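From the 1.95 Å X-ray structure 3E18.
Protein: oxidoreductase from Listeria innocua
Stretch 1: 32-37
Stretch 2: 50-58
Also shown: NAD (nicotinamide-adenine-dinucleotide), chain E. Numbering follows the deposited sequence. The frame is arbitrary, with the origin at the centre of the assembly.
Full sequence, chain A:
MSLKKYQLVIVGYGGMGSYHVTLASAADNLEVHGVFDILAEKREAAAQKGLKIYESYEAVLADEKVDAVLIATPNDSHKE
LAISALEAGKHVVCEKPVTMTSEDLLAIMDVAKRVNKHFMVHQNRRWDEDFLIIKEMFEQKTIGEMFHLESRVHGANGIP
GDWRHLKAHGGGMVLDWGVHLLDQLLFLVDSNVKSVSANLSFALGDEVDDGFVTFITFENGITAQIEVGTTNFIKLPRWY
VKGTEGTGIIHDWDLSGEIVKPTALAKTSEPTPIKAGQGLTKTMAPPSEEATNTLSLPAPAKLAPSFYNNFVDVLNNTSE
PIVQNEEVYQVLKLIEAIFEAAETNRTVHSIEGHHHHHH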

# COMPACT_ATOMS: atom_id res chain seq x y z
N VAL A 32 -4.03 -27.38 34.19
CA VAL A 32 -2.63 -27.07 34.33
C VAL A 32 -2.09 -27.88 35.50
O VAL A 32 -2.45 -27.64 36.66
N HIS A 33 -1.24 -28.84 35.19
CA HIS A 33 -0.64 -29.71 36.20
C HIS A 33 0.46 -28.98 36.95
O HIS A 33 0.72 -29.26 38.12
N GLY A 34 1.13 -28.06 36.26
CA GLY A 34 2.24 -27.33 36.83
C GLY A 34 3.06 -26.52 35.85
O GLY A 34 2.69 -26.35 34.69
N VAL A 35 4.20 -26.04 36.34
CA VAL A 35 4.99 -25.03 35.65
C VAL A 35 6.49 -25.34 35.74
O VAL A 35 6.99 -25.70 36.81
N PHE A 36 7.20 -25.20 34.63
CA PHE A 36 8.65 -25.08 34.66
C PHE A 36 9.13 -23.79 34.00
O PHE A 36 8.62 -23.40 32.94
N ASP A 37 10.10 -23.14 34.63
CA ASP A 37 10.84 -22.06 34.00
C ASP A 37 12.31 -22.23 34.33
O ASP A 37 12.66 -22.78 35.38
N GLY A 50 0.06 -20.47 43.52
CA GLY A 50 -0.49 -21.76 43.94
C GLY A 50 -0.36 -22.87 42.92
O GLY A 50 -1.16 -23.82 42.92
N LEU A 51 0.65 -22.75 42.04
CA LEU A 51 0.88 -23.73 40.96
C LEU A 51 2.02 -24.67 41.31
O LEU A 51 3.01 -24.24 41.91
N LYS A 52 1.89 -25.95 40.94
CA LYS A 52 2.98 -26.92 41.12
C LYS A 52 4.17 -26.51 40.25
O LYS A 52 4.00 -26.14 39.09
N ILE A 53 5.37 -26.56 40.83
CA ILE A 53 6.58 -26.26 40.06
C ILE A 53 7.57 -27.41 39.98
O ILE A 53 7.75 -28.17 40.94
N TYR A 54 8.18 -27.57 38.81
CA TYR A 54 9.18 -28.59 38.57
C TYR A 54 10.55 -27.96 38.65
O TYR A 54 10.72 -26.81 38.27
N GLU A 55 11.53 -28.73 39.12
CA GLU A 55 12.90 -28.23 39.27
C GLU A 55 13.70 -28.28 37.96
O GLU A 55 14.69 -27.56 37.81
N SER A 56 13.26 -29.12 37.03
CA SER A 56 13.95 -29.26 35.75
C SER A 56 12.96 -29.64 34.65
O SER A 56 11.89 -30.18 34.93
N TYR A 57 13.34 -29.37 33.41
CA TYR A 57 12.53 -29.78 32.27
C TYR A 57 12.55 -31.30 32.15
O TYR A 57 11.53 -31.92 31.87
N GLU A 58 13.71 -31.89 32.43
CA GLU A 58 13.87 -33.35 32.55
C GLU A 58 12.83 -33.97 33.50
O GLU A 58 12.29 -35.03 33.21

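Val-35 and Ile-53 form a single bridge with their CA atoms 4.8 Å apart: Val-35 N donates to Lys-52 O at 2.8 Å with a bent N-H...O angle of 135°, and Tyr-54 N donates to Val-35 O at 3.0 Å with a straighter 165°. The same Val-35 O also receives a CA-H...O contact from Ile-53 CA at 3.3 Å.

Such close backbones leave little room at Gly-34, whose CA lies 3.1 Å from Lys-52 O. An ideal CB there would fall 2.8 Å from Lys-52 O, a clash, and 3.2 Å from Tyr-54 CE2. Tyr-54 points toward the strand, and its m rotamer (chi1 -73°, chi2 -96°) lays the ring edge-on along it. At the far end of the ring, Tyr-54 OH sits 3.2 Å from His-33 CD2, near the planes of both rings. His-33 leaves its CA sideways, but chi1 of -161° (t) and chi2 of 80° bring the imidazole nearer to the second stretch. This pair is a van der Waals approach; Tyr-54 OH and His-33 ND1 find their hydrogen bonds elsewhere in the structure. Lys-52 places CB 3.3 Å from His-33 O, while its extended chi1 (t) starts a chain whose end leads away.

Val-35, t at 168°, makes apolar contacts with two residues: its CG2 lies 3.9 Å from Leu-51 CD1, and its CB 4.3 Å from Ile-53 CG2. Leu-51 points toward the strand in the m,t conformation. Ile-53 is p at chi1, and its end leads away.

Phe-36 has the largest area covered by the opposing stretch. Its chi1 of 176° (t) and chi2 of 69° carry the ring along the turn before the helix that begins at Tyr-57. Carbonyls meet the ring edge, with Tyr-54 O 3.3 Å from Phe-36 CD1 and Glu-55 O 3.6 Å from Phe-36 CE1; Tyr-54 O has no hydrogen-bonding partner in the model. Over one face lies the backbone entering the helix, where Tyr-57 N is 3.6 Å from Phe-36 CZ. Tyr-57 CB adds an apolar contact, 3.8 Å from Phe-36 CE2. Ser-56, p at chi1, points away and uses its side chain as the N-cap.

The cofactor meets the same strand end. Phe-36 CE2 approaches NAD C2A at 3.7 Å, and Asp-37, pointing away from the second stretch, accepts two ribose hydrogen bonds: NAD O2B to Asp-37 OD1 at 2.7 Å and NAD O3B to Asp-37 OD2 at 2.8 Å.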

# COMPACT_ATOMS: atom_id res chain seq x y z
CB VAL A 32 -2.37 -25.56 34.58
CG1 VAL A 32 -0.89 -25.29 34.70
CG2 VAL A 32 -2.98 -24.72 33.45
CB HIS A 33 -0.07 -30.95 35.54
CG HIS A 33 0.17 -32.09 36.48
ND1 HIS A 33 -0.84 -32.92 36.92
CD2 HIS A 33 1.30 -32.54 37.07
CE1 HIS A 33 -0.34 -33.83 37.73
NE2 HIS A 33 0.96 -33.62 37.84
CB VAL A 35 4.75 -23.61 36.26
CG1 VAL A 35 5.76 -22.60 35.76
CG2 VAL A 35 3.33 -23.13 35.98
CB PHE A 36 9.35 -26.28 34.00
CG PHE A 36 10.84 -26.14 33.94
CD1 PHE A 36 11.61 -26.20 35.11
CD2 PHE A 36 11.49 -25.90 32.73
CE1 PHE A 36 12.99 -26.02 35.07
CE2 PHE A 36 12.87 -25.73 32.68
CZ PHE A 36 13.62 -25.80 33.85
CB ASP A 37 10.32 -20.69 34.46
CG ASP A 37 10.75 -19.55 33.54
OD1 ASP A 37 11.95 -19.18 33.56
OD2 ASP A 37 9.89 -19.00 32.83
CB LEU A 51 1.20 -23.00 39.64
CG LEU A 51 0.18 -22.01 39.08
CD1 LEU A 51 0.82 -21.08 38.06
CD2 LEU A 51 -1.03 -22.74 38.48
CB LYS A 52 2.53 -28.32 40.73
CG LYS A 52 3.57 -29.42 40.99
CD LYS A 52 3.43 -30.55 39.98
CE LYS A 52 4.08 -31.84 40.50
NZ LYS A 52 5.46 -31.64 41.03
CB ILE A 53 7.28 -24.96 40.53
CG1 ILE A 53 7.58 -25.01 42.03
CG2 ILE A 53 6.42 -23.75 40.18
CD1 ILE A 53 8.66 -24.04 42.48
CB TYR A 54 8.97 -29.22 37.20
CG TYR A 54 7.77 -30.12 37.10
CD1 TYR A 54 7.90 -31.51 37.25
CD2 TYR A 54 6.51 -29.61 36.83
CE1 TYR A 54 6.80 -32.35 37.15
CE2 TYR A 54 5.40 -30.43 36.73
CZ TYR A 54 5.56 -31.81 36.89
OH TYR A 54 4.46 -32.62 36.79
CB GLU A 55 13.65 -29.00 40.37
CG GLU A 55 13.07 -28.81 41.78
CD GLU A 55 13.11 -27.36 42.26
OE1 GLU A 55 14.18 -26.72 42.16
OE2 GLU A 55 12.06 -26.86 42.73
CB SER A 56 15.06 -30.31 35.85
OG SER A 56 14.50 -31.61 35.98
CB TYR A 57 13.01 -29.09 30.99
CG TYR A 57 12.13 -29.35 29.79
CD1 TYR A 57 10.76 -29.06 29.83
CD2 TYR A 57 12.66 -29.86 28.61
CE1 TYR A 57 9.94 -29.31 28.72
CE2 TYR A 57 11.86 -30.10 27.50
CZ TYR A 57 10.50 -29.81 27.56
OH TYR A 57 9.69 -30.03 26.47
CB GLU A 58 15.30 -33.66 33.02
CG GLU A 58 15.68 -35.15 33.09
CD GLU A 58 17.08 -35.40 33.68
OE1 GLU A 58 17.71 -34.44 34.20
OE2 GLU A 58 17.55 -36.56 33.63
PA NAD E . 8.90 -13.75 28.03
O1A NAD E . 7.95 -12.85 28.72
O2A NAD E . 10.27 -13.22 27.94
O5B NAD E . 8.89 -15.19 28.73
C5B NAD E . 9.65 -16.29 28.28
C4B NAD E . 9.93 -17.17 29.49
O4B NAD E . 10.58 -18.37 29.11
C3B NAD E . 10.85 -16.46 30.48
O3B NAD E . 10.26 -16.48 31.76
C2B NAD E . 12.12 -17.29 30.46
O2B NAD E . 12.77 -17.32 31.71
C1B NAD E . 11.62 -18.65 30.03
N9A NAD E . 12.64 -19.48 29.39
C8A NAD E . 13.65 -19.08 28.55
N7A NAD E . 14.36 -20.17 28.17
C5A NAD E . 13.82 -21.26 28.76
C6A NAD E . 14.15 -22.61 28.73
N6A NAD E . 15.07 -23.03 27.87
N1A NAD E . 13.40 -23.51 29.46
C2A NAD E . 12.32 -23.08 30.22
N3A NAD E . 12.00 -21.74 30.24
C4A NAD E . 12.74 -20.84 29.53
O3 NAD E . 8.34 -14.06 26.54
PN NAD E . 6.80 -13.99 26.11
O1N NAD E . 6.48 -12.62 25.63
O2N NAD E . 5.94 -14.66 27.12
O5D NAD E . 6.82 -14.92 24.76
C5D NAD E . 7.18 -16.28 24.77
C4D NAD E . 6.65 -16.97 23.50
O4D NAD E . 5.27 -16.70 23.34
C3D NAD E . 7.31 -16.48 22.23
O3D NAD E . 7.39 -17.55 21.29
C2D NAD E . 6.36 -15.45 21.67
O2D NAD E . 6.43 -15.42 20.26
C1D NAD E . 5.01 -15.99 22.13
N1N NAD E . 3.93 -14.98 22.30
C2N NAD E . 2.77 -15.21 21.61
C3N NAD E . 1.69 -14.35 21.69
C7N NAD E . 0.38 -14.77 21.11
O7N NAD E . -0.66 -13.84 21.00
N7N NAD E . 0.21 -16.04 20.70
C4N NAD E . 1.77 -13.22 22.53
C5N NAD E . 2.95 -13.00 23.25
C6N NAD E . 4.02 -13.89 23.13